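Local coordinates for surface layer protein (Geobacillus stearothermophilus, PDB 4UID) that probably assembles with copies of itself into the surface layer coating the bacterial cell, this chain comprising its fourth and fifth domains, at residues 116-121 / 194-199; 13-18 / 34-39; 68-73 / 89-94; 8-13 / 99-104. All coordinates share one frame; numbering follows the deposited sequence.

Contact 1: residues 116-121 / 194-199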
loop_
_atom_site.group_PDB
_atom_site.type_symbol
_atom_site.label_atom_id
_atom_site.label_comp_id
_atom_site.label_asym_id
_atom_site.label_seq_id
_atom_site.Cartn_x
_atom_site.Cartn_y
_atom_site.Cartn_z
ATOM N N ILE A 116 -6.723 -3.314 13.275
ATOM C CA ILE A 116 -6.152 -4.578 13.711
ATOM C C ILE A 116 -7.269 -5.638 13.634
ATOM O O ILE A 116 -8.121 -5.715 14.501
ATOM C CB ILE A 116 -5.600 -4.451 15.141
ATOM C CG1 ILE A 116 -4.556 -3.339 15.213
ATOM C CG2 ILE A 116 -4.997 -5.760 15.602
ATOM C CD1 ILE A 116 -4.352 -2.805 16.611
ATOM N N ALA A 117 -7.289 -6.423 12.564
ATOM C CA ALA A 117 -8.228 -7.551 12.435
ATOM C C ALA A 117 -7.728 -8.751 13.238
ATOM O O ALA A 117 -6.547 -9.096 13.171
ATOM C CB ALA A 117 -8.430 -7.919 10.967
ATOM N N VAL A 118 -8.634 -9.376 13.991
ATOM C CA VAL A 118 -8.306 -10.488 14.885
ATOM C C VAL A 118 -9.219 -11.671 14.640
ATOM O O VAL A 118 -10.405 -11.605 14.916
ATOM C CB VAL A 118 -8.437 -10.047 16.356
ATOM C CG1 VAL A 118 -8.060 -11.164 17.308
ATOM C CG2 VAL A 118 -7.561 -8.852 16.626
ATOM N N ASP A 119 -8.631 -12.742 14.124
ATOM C CA ASP A 119 -9.209 -14.097 13.889
ATOM C C ASP A 119 -10.074 -14.725 14.996
ATOM O O ASP A 119 -10.681 -15.784 14.798
ATOM C CB ASP A 119 -8.012 -15.042 13.758
ATOM C CG ASP A 119 -8.234 -16.168 12.784
ATOM O OD1 ASP A 119 -9.386 -16.369 12.343
ATOM O OD2 ASP A 119 -7.235 -16.852 12.446
ATOM N N SER A 120 -10.086 -14.113 16.174
ATOM C CA SER A 120 -10.667 -14.735 17.333
ATOM C C SER A 120 -11.547 -13.748 18.089
ATOM O O SER A 120 -11.506 -12.554 17.843
ATOM C CB SER A 120 -9.543 -15.262 18.214
ATOM O OG SER A 120 -10.008 -16.221 19.142
ATOM N N THR A 121 -12.350 -14.262 19.010
ATOM C CA THR A 121 -13.299 -13.456 19.756
ATOM C C THR A 121 -13.091 -13.722 21.244
ATOM O O THR A 121 -13.669 -13.059 22.111
ATOM C CB THR A 121 -14.745 -13.786 19.301
ATOM O OG1 THR A 121 -15.529 -12.598 19.322
ATOM C CG2 THR A 121 -15.428 -14.892 20.160
ATOM N N LYS A 194 -3.442 2.082 18.234
ATOM C CA LYS A 194 -4.688 1.300 18.339
ATOM C C LYS A 194 -4.455 -0.006 19.108
ATOM O O LYS A 194 -3.313 -0.360 19.348
ATOM C CB LYS A 194 -5.343 1.084 16.957
ATOM C CG LYS A 194 -5.339 2.324 16.077
ATOM C CD LYS A 194 -6.491 2.384 15.092
ATOM C CE LYS A 194 -6.618 3.814 14.530
ATOM N NZ LYS A 194 -7.911 4.145 13.830
ATOM N N GLU A 195 -5.528 -0.697 19.501
ATOM C CA GLU A 195 -5.444 -1.829 20.422
ATOM C C GLU A 195 -6.724 -2.712 20.423
ATOM O O GLU A 195 -7.831 -2.178 20.426
ATOM C CB GLU A 195 -5.159 -1.244 21.793
ATOM C CG GLU A 195 -5.335 -2.126 23.012
ATOM C CD GLU A 195 -5.015 -1.369 24.299
ATOM O OE1 GLU A 195 -4.529 -0.206 24.229
ATOM O OE2 GLU A 195 -5.235 -1.938 25.393
ATOM N N VAL A 196 -6.598 -4.042 20.393
ATOM C CA VAL A 196 -7.760 -4.911 20.580
ATOM C C VAL A 196 -7.545 -5.747 21.830
ATOM O O VAL A 196 -6.404 -6.134 22.125
ATOM C CB VAL A 196 -8.015 -5.836 19.368
ATOM C CG1 VAL A 196 -9.229 -6.736 19.588
ATOM C CG2 VAL A 196 -8.264 -5.024 18.108
ATOM N N LYS A 197 -8.628 -6.017 22.564
ATOM C CA LYS A 197 -8.578 -6.922 23.716
ATOM C C LYS A 197 -9.263 -8.255 23.448
ATOM O O LYS A 197 -10.316 -8.304 22.811
ATOM C CB LYS A 197 -9.195 -6.288 24.941
ATOM C CG LYS A 197 -8.428 -5.120 25.506
ATOM C CD LYS A 197 -9.478 -4.125 25.970
ATOM C CE LYS A 197 -9.002 -2.693 25.933
ATOM N NZ LYS A 197 -7.840 -2.629 26.852
ATOM N N VAL A 198 -8.669 -9.341 23.942
ATOM C CA VAL A 198 -9.221 -10.676 23.744
ATOM C C VAL A 198 -9.340 -11.408 25.094
ATOM O O VAL A 198 -8.367 -11.548 25.820
ATOM C CB VAL A 198 -8.371 -11.473 22.736
ATOM C CG1 VAL A 198 -8.996 -12.827 22.441
ATOM C CG2 VAL A 198 -8.181 -10.688 21.449
ATOM N N PRO A 199 -10.544 -11.870 25.446
ATOM C CA PRO A 199 -10.613 -12.630 26.692
ATOM C C PRO A 199 -9.956 -14.010 26.519
ATOM O O PRO A 199 -9.742 -14.452 25.380
ATOM C CB PRO A 199 -12.108 -12.759 26.932
ATOM C CG PRO A 199 -12.706 -12.738 25.571
ATOM C CD PRO A 199 -11.822 -11.892 24.707
#

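Contact 2: residues 13-18 / 34-39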
loop_
_atom_site.group_PDB
_atom_site.type_symbol
_atom_site.label_atom_id
_atom_site.label_comp_id
_atom_site.label_asym_id
_atom_site.label_seq_id
_atom_site.Cartn_x
_atom_site.Cartn_y
_atom_site.Cartn_z
ATOM N N THR A 13 2.770 5.095 -16.500
ATOM C CA THR A 13 3.382 3.752 -16.496
ATOM C C THR A 13 4.606 3.569 -15.605
ATOM O O THR A 13 5.229 4.523 -15.155
ATOM C CB THR A 13 3.794 3.274 -17.920
ATOM O OG1 THR A 13 4.735 4.191 -18.502
ATOM C CG2 THR A 13 2.583 3.074 -18.841
ATOM N N LYS A 14 4.930 2.305 -15.370
ATOM C CA LYS A 14 6.181 1.865 -14.785
ATOM C C LYS A 14 6.305 0.452 -15.325
ATOM O O LYS A 14 5.387 -0.354 -15.127
ATOM C CB LYS A 14 6.090 1.848 -13.254
ATOM C CG LYS A 14 7.421 1.851 -12.510
ATOM C CD LYS A 14 7.189 1.914 -11.007
ATOM C CE LYS A 14 8.489 1.947 -10.208
ATOM N NZ LYS A 14 8.384 1.163 -8.931
ATOM N N ASP A 15 7.400 0.175 -16.046
ATOM C CA ASP A 15 7.731 -1.169 -16.553
ATOM C C ASP A 15 6.591 -1.721 -17.446
ATOM O O ASP A 15 6.109 -2.852 -17.267
ATOM C CB ASP A 15 8.113 -2.083 -15.361
ATOM C CG ASP A 15 8.283 -3.549 -15.742
ATOM O OD1 ASP A 15 9.155 -3.858 -16.585
ATOM O OD2 ASP A 15 7.543 -4.397 -15.183
ATOM N N ASN A 16 6.143 -0.880 -18.382
ATOM C CA ASN A 16 5.069 -1.212 -19.345
ATOM C C ASN A 16 3.670 -1.476 -18.788
ATOM O O ASN A 16 2.739 -1.732 -19.558
ATOM C CB ASN A 16 5.469 -2.377 -20.257
ATOM C CG ASN A 16 6.698 -2.077 -21.080
ATOM O OD1 ASN A 16 6.983 -0.920 -21.417
ATOM N ND2 ASN A 16 7.436 -3.128 -21.422
ATOM N N LYS A 17 3.527 -1.423 -17.465
ATOM C CA LYS A 17 2.232 -1.586 -16.801
ATOM C C LYS A 17 1.566 -0.224 -16.617
ATOM O O LYS A 17 2.244 0.751 -16.303
ATOM C CB LYS A 17 2.408 -2.270 -15.438
ATOM C CG LYS A 17 3.022 -3.662 -15.496
ATOM C CD LYS A 17 1.953 -4.732 -15.630
ATOM C CE LYS A 17 2.421 -5.877 -16.516
ATOM N NZ LYS A 17 3.625 -6.568 -15.978
ATOM N N GLU A 18 0.251 -0.155 -16.820
ATOM C CA GLU A 18 -0.495 1.058 -16.516
ATOM C C GLU A 18 -0.754 1.180 -15.011
ATOM O O GLU A 18 -1.134 0.191 -14.341
ATOM C CB GLU A 18 -1.802 1.143 -17.304
ATOM C CG GLU A 18 -2.285 2.583 -17.495
ATOM C CD GLU A 18 -3.798 2.748 -17.596
ATOM O OE1 GLU A 18 -4.521 1.749 -17.826
ATOM O OE2 GLU A 18 -4.264 3.899 -17.442
ATOM N N ASN A 34 -1.480 -5.349 -7.392
ATOM C CA ASN A 34 -0.111 -5.837 -7.240
ATOM C C ASN A 34 0.876 -4.715 -7.537
ATOM O O ASN A 34 0.768 -4.053 -8.577
ATOM C CB ASN A 34 0.136 -7.063 -8.128
ATOM C CG ASN A 34 -0.299 -8.353 -7.457
ATOM O OD1 ASN A 34 0.109 -8.646 -6.336
ATOM N ND2 ASN A 34 -1.139 -9.123 -8.134
ATOM N N GLN A 35 1.810 -4.488 -6.609
ATOM C CA GLN A 35 2.767 -3.385 -6.706
ATOM C C GLN A 35 3.765 -3.606 -7.821
ATOM O O GLN A 35 4.234 -4.737 -8.020
ATOM C CB GLN A 35 3.526 -3.186 -5.395
ATOM C CG GLN A 35 4.387 -1.936 -5.407
ATOM C CD GLN A 35 5.085 -1.646 -4.102
ATOM O OE1 GLN A 35 4.998 -2.410 -3.144
ATOM N NE2 GLN A 35 5.784 -0.520 -4.055
ATOM N N ILE A 36 4.082 -2.520 -8.534
ATOM C CA ILE A 36 5.158 -2.507 -9.538
ATOM C C ILE A 36 6.459 -1.995 -8.898
ATOM O O ILE A 36 6.504 -0.880 -8.353
ATOM C CB ILE A 36 4.808 -1.670 -10.808
ATOM C CG1 ILE A 36 3.336 -1.838 -11.213
ATOM C CG2 ILE A 36 5.745 -2.029 -11.966
ATOM C CD1 ILE A 36 2.780 -0.683 -12.024
ATOM N N SER A 37 7.501 -2.821 -8.975
ATOM C CA SER A 37 8.811 -2.500 -8.406
ATOM C C SER A 37 9.886 -2.355 -9.476
ATOM O O SER A 37 10.904 -1.684 -9.268
ATOM C CB SER A 37 9.198 -3.545 -7.369
ATOM O OG SER A 37 8.276 -3.508 -6.287
ATOM N N SER A 38 9.642 -2.976 -10.625
ATOM C CA SER A 38 10.495 -2.807 -11.794
ATOM C C SER A 38 10.218 -1.471 -12.494
ATOM O O SER A 38 9.117 -0.918 -12.395
ATOM C CB SER A 38 10.322 -3.985 -12.761
ATOM O OG SER A 38 11.072 -5.108 -12.321
ATOM N N GLY A 39 11.235 -0.957 -13.178
ATOM C CA GLY A 39 11.096 0.236 -14.004
ATOM C C GLY A 39 11.170 1.519 -13.218
ATOM O O GLY A 39 11.265 1.505 -11.987
#

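Contact 3: residues 68-73 / 89-94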
loop_
_atom_site.group_PDB
_atom_site.type_symbol
_atom_site.label_atom_id
_atom_site.label_comp_id
_atom_site.label_asym_id
_atom_site.label_seq_id
_atom_site.Cartn_x
_atom_site.Cartn_y
_atom_site.Cartn_z
ATOM N N SER A 68 3.976 19.483 -16.045
ATOM C CA SER A 68 3.043 19.329 -14.947
ATOM C C SER A 68 2.353 20.652 -14.700
ATOM O O SER A 68 2.991 21.646 -14.369
ATOM C CB SER A 68 3.743 18.831 -13.685
ATOM O OG SER A 68 2.836 18.839 -12.592
ATOM N N LEU A 69 1.042 20.664 -14.856
ATOM C CA LEU A 69 0.282 21.873 -14.571
ATOM C C LEU A 69 0.047 22.064 -13.092
ATOM O O LEU A 69 -0.455 23.096 -12.679
ATOM C CB LEU A 69 -1.052 21.892 -15.321
ATOM C CG LEU A 69 -1.080 21.656 -16.839
ATOM C CD1 LEU A 69 -2.469 22.040 -17.339
ATOM C CD2 LEU A 69 0.019 22.380 -17.629
ATOM N N ASN A 70 0.391 21.057 -12.300
ATOM C CA ASN A 70 0.295 21.154 -10.859
ATOM C C ASN A 70 1.593 20.704 -10.193
ATOM O O ASN A 70 1.650 19.604 -9.628
ATOM C CB ASN A 70 -0.901 20.357 -10.357
ATOM C CG ASN A 70 -2.219 21.004 -10.721
ATOM O OD1 ASN A 70 -2.591 22.025 -10.151
ATOM N ND2 ASN A 70 -2.939 20.410 -11.674
ATOM N N PRO A 71 2.638 21.564 -10.232
ATOM C CA PRO A 71 3.980 21.104 -9.860
ATOM C C PRO A 71 4.270 21.039 -8.345
ATOM O O PRO A 71 5.317 20.501 -7.967
ATOM C CB PRO A 71 4.902 22.102 -10.572
ATOM C CG PRO A 71 4.058 23.317 -10.832
ATOM C CD PRO A 71 2.627 23.023 -10.452
ATOM N N GLU A 72 3.357 21.568 -7.514
ATOM C CA GLU A 72 3.373 21.425 -6.041
ATOM C C GLU A 72 2.846 20.056 -5.598
ATOM O O GLU A 72 3.062 19.616 -4.453
ATOM C CB GLU A 72 2.467 22.468 -5.394
ATOM C CG GLU A 72 2.954 23.899 -5.433
ATOM C CD GLU A 72 2.297 24.764 -4.356
ATOM O OE1 GLU A 72 2.055 24.258 -3.229
ATOM O OE2 GLU A 72 2.034 25.963 -4.624
ATOM N N VAL A 73 2.134 19.411 -6.519
ATOM C CA VAL A 73 1.395 18.186 -6.270
ATOM C C VAL A 73 2.123 17.016 -6.914
ATOM O O VAL A 73 2.203 15.937 -6.337
ATOM C CB VAL A 73 -0.034 18.291 -6.854
ATOM C CG1 VAL A 73 -0.905 17.110 -6.429
ATOM C CG2 VAL A 73 -0.681 19.627 -6.475
ATOM N N THR A 89 -4.854 16.127 -6.806
ATOM C CA THR A 89 -5.046 15.853 -8.231
ATOM C C THR A 89 -4.201 16.792 -9.052
ATOM O O THR A 89 -4.243 18.009 -8.877
ATOM C CB THR A 89 -6.538 15.955 -8.648
ATOM O OG1 THR A 89 -7.274 14.868 -8.071
ATOM C CG2 THR A 89 -6.722 15.897 -10.177
ATOM N N ALA A 90 -3.432 16.213 -9.955
ATOM C CA ALA A 90 -2.639 16.997 -10.880
ATOM C C ALA A 90 -3.088 16.772 -12.327
ATOM O O ALA A 90 -3.465 15.656 -12.703
ATOM C CB ALA A 90 -1.162 16.659 -10.712
ATOM N N LEU A 91 -3.044 17.832 -13.130
ATOM C CA LEU A 91 -3.244 17.703 -14.558
ATOM C C LEU A 91 -1.922 17.714 -15.270
ATOM O O LEU A 91 -1.131 18.642 -15.160
ATOM C CB LEU A 91 -4.152 18.797 -15.095
ATOM C CG LEU A 91 -5.622 18.660 -14.718
ATOM C CD1 LEU A 91 -6.282 20.015 -14.910
ATOM C CD2 LEU A 91 -6.310 17.582 -15.544
ATOM N N VAL A 92 -1.697 16.646 -16.006
ATOM C CA VAL A 92 -0.467 16.421 -16.740
ATOM C C VAL A 92 -0.667 16.710 -18.253
ATOM O O VAL A 92 -1.769 16.513 -18.768
ATOM C CB VAL A 92 0.043 15.005 -16.374
ATOM C CG1 VAL A 92 0.258 14.092 -17.576
ATOM C CG2 VAL A 92 1.266 15.114 -15.475
ATOM N N LYS A 93 0.381 17.201 -18.932
ATOM C CA LYS A 93 0.327 17.600 -20.356
ATOM C C LYS A 93 1.498 17.136 -21.250
ATOM O O LYS A 93 2.669 17.302 -20.892
ATOM C CB LYS A 93 0.182 19.112 -20.467
ATOM C CG LYS A 93 -0.131 19.587 -21.875
ATOM C CD LYS A 93 -0.903 20.890 -21.835
ATOM C CE LYS A 93 -0.440 21.824 -22.936
ATOM N NZ LYS A 93 -1.057 23.173 -22.803
ATOM N N VAL A 94 1.169 16.575 -22.418
ATOM C CA VAL A 94 2.182 16.231 -23.438
ATOM C C VAL A 94 2.134 17.245 -24.596
ATOM O O VAL A 94 1.049 17.733 -24.939
ATOM C CB VAL A 94 2.081 14.742 -23.909
ATOM C CG1 VAL A 94 0.860 14.495 -24.795
ATOM C CG2 VAL A 94 3.361 14.275 -24.600
#

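Contact 4: residues 8-13 / 99-104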
loop_
_atom_site.group_PDB
_atom_site.type_symbol
_atom_site.label_atom_id
_atom_site.label_comp_id
_atom_site.label_asym_id
_atom_site.label_seq_id
_atom_site.Cartn_x
_atom_site.Cartn_y
_atom_site.Cartn_z
ATOM N N SER A 8 -2.363 9.725 -29.750
ATOM C CA SER A 8 -3.089 8.444 -29.767
ATOM C C SER A 8 -3.100 7.655 -28.441
ATOM O O SER A 8 -3.900 6.721 -28.285
ATOM C CB SER A 8 -2.558 7.552 -30.897
ATOM O OG SER A 8 -1.515 6.696 -30.449
ATOM N N GLU A 9 -2.196 8.008 -27.519
ATOM C CA GLU A 9 -2.091 7.401 -26.173
ATOM C C GLU A 9 -1.445 8.373 -25.192
ATOM O O GLU A 9 -0.459 9.040 -25.532
ATOM C CB GLU A 9 -1.269 6.098 -26.212
ATOM C CG GLU A 9 -1.300 5.265 -24.925
ATOM C CD GLU A 9 -0.101 4.331 -24.758
ATOM O OE1 GLU A 9 1.014 4.660 -25.225
ATOM O OE2 GLU A 9 -0.268 3.263 -24.128
ATOM N N LEU A 10 -2.010 8.453 -23.987
ATOM C CA LEU A 10 -1.381 9.147 -22.861
ATOM C C LEU A 10 -1.686 8.420 -21.548
ATOM O O LEU A 10 -2.717 8.643 -20.919
ATOM C CB LEU A 10 -1.780 10.632 -22.806
ATOM C CG LEU A 10 -0.891 11.492 -21.891
ATOM C CD1 LEU A 10 0.550 11.532 -22.392
ATOM C CD2 LEU A 10 -1.448 12.901 -21.700
ATOM N N LYS A 11 -0.778 7.530 -21.165
ATOM C CA LYS A 11 -0.930 6.701 -19.970
ATOM C C LYS A 11 0.201 6.965 -18.993
ATOM O O LYS A 11 1.298 7.349 -19.382
ATOM C CB LYS A 11 -0.914 5.221 -20.342
ATOM C CG LYS A 11 -2.232 4.665 -20.843
ATOM C CD LYS A 11 -2.073 3.193 -21.209
ATOM C CE LYS A 11 -3.410 2.458 -21.200
ATOM N NZ LYS A 11 -3.232 0.983 -21.053
ATOM N N LEU A 12 -0.084 6.745 -17.718
ATOM C CA LEU A 12 0.934 6.703 -16.691
ATOM C C LEU A 12 1.446 5.267 -16.551
ATOM O O LEU A 12 0.643 4.326 -16.497
ATOM C CB LEU A 12 0.327 7.202 -15.389
ATOM C CG LEU A 12 1.058 7.046 -14.064
ATOM C CD1 LEU A 12 2.354 7.855 -14.011
ATOM C CD2 LEU A 12 0.082 7.468 -12.982
ATOM N N THR A 13 2.770 5.095 -16.500
ATOM C CA THR A 13 3.382 3.752 -16.496
ATOM C C THR A 13 4.606 3.569 -15.605
ATOM O O THR A 13 5.229 4.523 -15.155
ATOM C CB THR A 13 3.794 3.274 -17.920
ATOM O OG1 THR A 13 4.735 4.191 -18.502
ATOM C CG2 THR A 13 2.583 3.074 -18.841
ATOM N N VAL A 99 0.468 20.388 -31.200
ATOM C CA VAL A 99 -0.438 19.310 -30.750
ATOM C C VAL A 99 -0.221 18.901 -29.282
ATOM O O VAL A 99 0.872 18.451 -28.901
ATOM C CB VAL A 99 -0.377 18.075 -31.690
ATOM C CG1 VAL A 99 -1.390 17.017 -31.274
ATOM C CG2 VAL A 99 -0.631 18.486 -33.134
ATOM N N THR A 100 -1.288 19.053 -28.487
ATOM C CA THR A 100 -1.265 18.861 -27.023
ATOM C C THR A 100 -2.331 17.850 -26.532
ATOM O O THR A 100 -3.319 17.596 -27.228
ATOM C CB THR A 100 -1.410 20.213 -26.261
ATOM O OG1 THR A 100 -2.557 20.922 -26.742
ATOM C CG2 THR A 100 -0.179 21.097 -26.449
ATOM N N LYS A 101 -2.099 17.262 -25.350
ATOM C CA LYS A 101 -3.091 16.421 -24.645
ATOM C C LYS A 101 -2.905 16.504 -23.110
ATOM O O LYS A 101 -1.782 16.673 -22.626
ATOM C CB LYS A 101 -3.064 14.957 -25.156
ATOM C CG LYS A 101 -4.329 14.142 -24.866
ATOM C CD LYS A 101 -4.241 12.698 -25.343
ATOM C CE LYS A 101 -5.317 11.811 -24.716
ATOM N NZ LYS A 101 -6.721 12.072 -25.148
ATOM N N THR A 102 -4.018 16.378 -22.376
ATOM C CA THR A 102 -4.085 16.513 -20.920
ATOM C C THR A 102 -4.738 15.268 -20.285
ATOM O O THR A 102 -5.792 14.817 -20.754
ATOM C CB THR A 102 -4.893 17.797 -20.548
ATOM O OG1 THR A 102 -4.230 18.951 -21.074
ATOM C CG2 THR A 102 -5.055 17.982 -19.039
ATOM N N ILE A 103 -4.130 14.711 -19.232
ATOM C CA ILE A 103 -4.808 13.678 -18.410
ATOM C C ILE A 103 -4.752 14.015 -16.913
ATOM O O ILE A 103 -3.825 14.697 -16.479
ATOM C CB ILE A 103 -4.344 12.208 -18.697
ATOM C CG1 ILE A 103 -2.847 12.004 -18.407
ATOM C CG2 ILE A 103 -4.744 11.771 -20.109
ATOM C CD1 ILE A 103 -2.351 10.563 -18.428
ATOM N N PRO A 104 -5.763 13.565 -16.127
ATOM C CA PRO A 104 -5.631 13.710 -14.676
ATOM C C PRO A 104 -4.732 12.623 -14.092
ATOM O O PRO A 104 -4.577 11.544 -14.679
ATOM C CB PRO A 104 -7.066 13.550 -14.153
ATOM C CG PRO A 104 -7.940 13.416 -15.356
ATOM C CD PRO A 104 -7.065 12.973 -16.485
#

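Contact 1: residues 116-121 / 194-199
I116, V118 and V196 meet between two strands that run nearly parallel, with short axes 16° apart and 7.9 Å from each other at closest. That spacing is too wide for backbone pairing, and no hydrogen bond links 116-121 to 194-199, so side chains fill the gap. V196 stands between the two residues opposite. Its CG2 lies against I116 CB at 4.0 Å, while its other branch, CG1, meets V118 CG2, also at 4.0 Å. With CG1 anti to the carbonyl carbon (chi1 -58°), I116 sends CD1 along the K194 end of the strand, where it rests on K194 CB at 4.0 Å and over the K194-E195 peptide. Further along, V118 CG1 approaches V198 CG2 at 4.2 Å. Past V118 the chain leaves its strand and comes closer, until T121 O lies against CD and CG of P199. On the far face of 194-199, K197 NZ forms a salt bridge with E195 OE2, 3.1 Å away. Because 113-118 pairs with 130-139 and the following 123-126 runs parallel to 194-203, the chain switches sheets here, like the split first strand of an Ig-like beta sandwich, in keeping with a BIG2 domain.

Contact 2: residues 13-18 / 34-39
K14 reaches across to I36 and delivers the one hydrogen bond between 13-18 and 34-39, from NZ to I36 O at 2.8 Å. The ammonium comes in at a C=O...N angle of 126° and from above the carbonyl plane, 41° out of it. CG stands anti to the backbone N (chi1 -161°) and the chain stays extended as far as CE, which lays its methylenes along the S38-G39 backbone before the bend at chi4 brings NZ back to I36. I36 packs against the start of this arm: CG2 sits 4.1 Å from K14 CB, and CD1 touches K17 CB at 3.8 Å. D15 covers the other end, its carboxylate carbon CG 3.6 Å from S38 CB, while the backbones close to 4.4 Å between D15 CA and G39 CA.

What sets these groups in place is a type I' turn from K14 to K17, closed by K14 N to K17 O and K17 N to K14 O, both 3.2 Å. It presents K14, D15 and K17 to the loop together, with N16 turned outward. The turn joins strand 6-14 to 17-18, and T13 bonds onward to T42 and T44 of strand 41-48. Segment 34-39 belongs to the irregular connection between 28-29 and 41-48, where I36 bonds through its backbone to A28 and packs on V19.

Contact 3: residues 68-73 / 89-94
L69 and L91 hold the close part of this contact together. L69 N donates to L91 O at 3.0 Å, arriving almost straight off the end of the carbonyl (C=O...N angle 173°), and L69 CB and CG lie beside the same oxygen. One residue earlier, S68 faces V92 as an antiparallel non-hydrogen-bonded pair, CA to CA 4.9 Å, the last strand pair before the chain curls over A90. N70 places CB 3.7 Å from A90 CB, its CG anti to the carbonyl carbon (chi1 -71°), and V73 CG1 comes to 4.3 Å from the same methyl, so A90 is covered from two sides. Within the curl V73 N bonds to N70 O at 3.2 Å, and S68 OG, held chiefly by L74 O, also takes a weak bond from N70 N.

The outer side is looser. L69 spreads its two methyls at the surface, CD1 4.3 Å from L91 CB and CD2 4.3 Å from K93 CB, and the aliphatic start of K93 passes by while its amine heads away. Strand 88-96 is the middle of its sheet, flanked by 65-68 and by 99-107, to which A90, V92 and V94 bond. Its inward residues V92 and V94 pack on 41-48 of the facing sheet, while the 68-73 turn leads into strand 74-76, whose L74 lies against A90 and V92.

Contact 4: residues 8-13 / 99-104
L10 and I103 cross at a slant and make up most of the touch between 8-13 and 99-104. L10 sets CG anti to its backbone N (chi1 -165°) and lays CD2 against both branches of I103, 3.7 Å from CG1 and 3.8 Å from CG2. The isoleucine holds CG1 in the cramped place between backbone N and carbonyl carbon (chi1 61°), and this swings CD1 up beside L10 CG at 3.9 Å and against L10 O. From the other flank K101 runs its chain past the root of the leucine, with CD 4.1 Å from L10 CB, before bending at chi4.

These are facing strands of a two-sheet Ig-like sandwich: 6-14 pairs with 41-48, 99-107 with 88-96. The short axes run the same way at 37° and come no closer than 8.1 Å, so side chains bridge the gap without any backbone bond. L10 also meets V94, the residue that pairs through its backbone with K101. L12, two residues on, is buried on the same side but stands farther off. At the N-terminal end of 8-13, S8 and E9 both face K46, a classic beta bulge in the pairing with 41-48.

How the contacts relate
From the N terminus, strand 6-14 enters first and serves two contacts: its 8-13 part waits for 99-104 to close contact 4, while 13-18 closes the short loop of contact 2 with 34-39, sharing T13. Contact 3 then closes between 68-73 and 89-94. Contacts 2 and 3 thus follow one another, both within the long span of contact 4, and none cross. Contact 4 joins the two sheets of the first domain; contact 3 ties the 65-68 edge of one to its middle strand 88-96, which pairs on its other side with 99-107, and contact 2 covers the turn at the end of the other. Contact 1 opens later and joins the sheets of the second domain, its centre about 46 Å from that of contact 4.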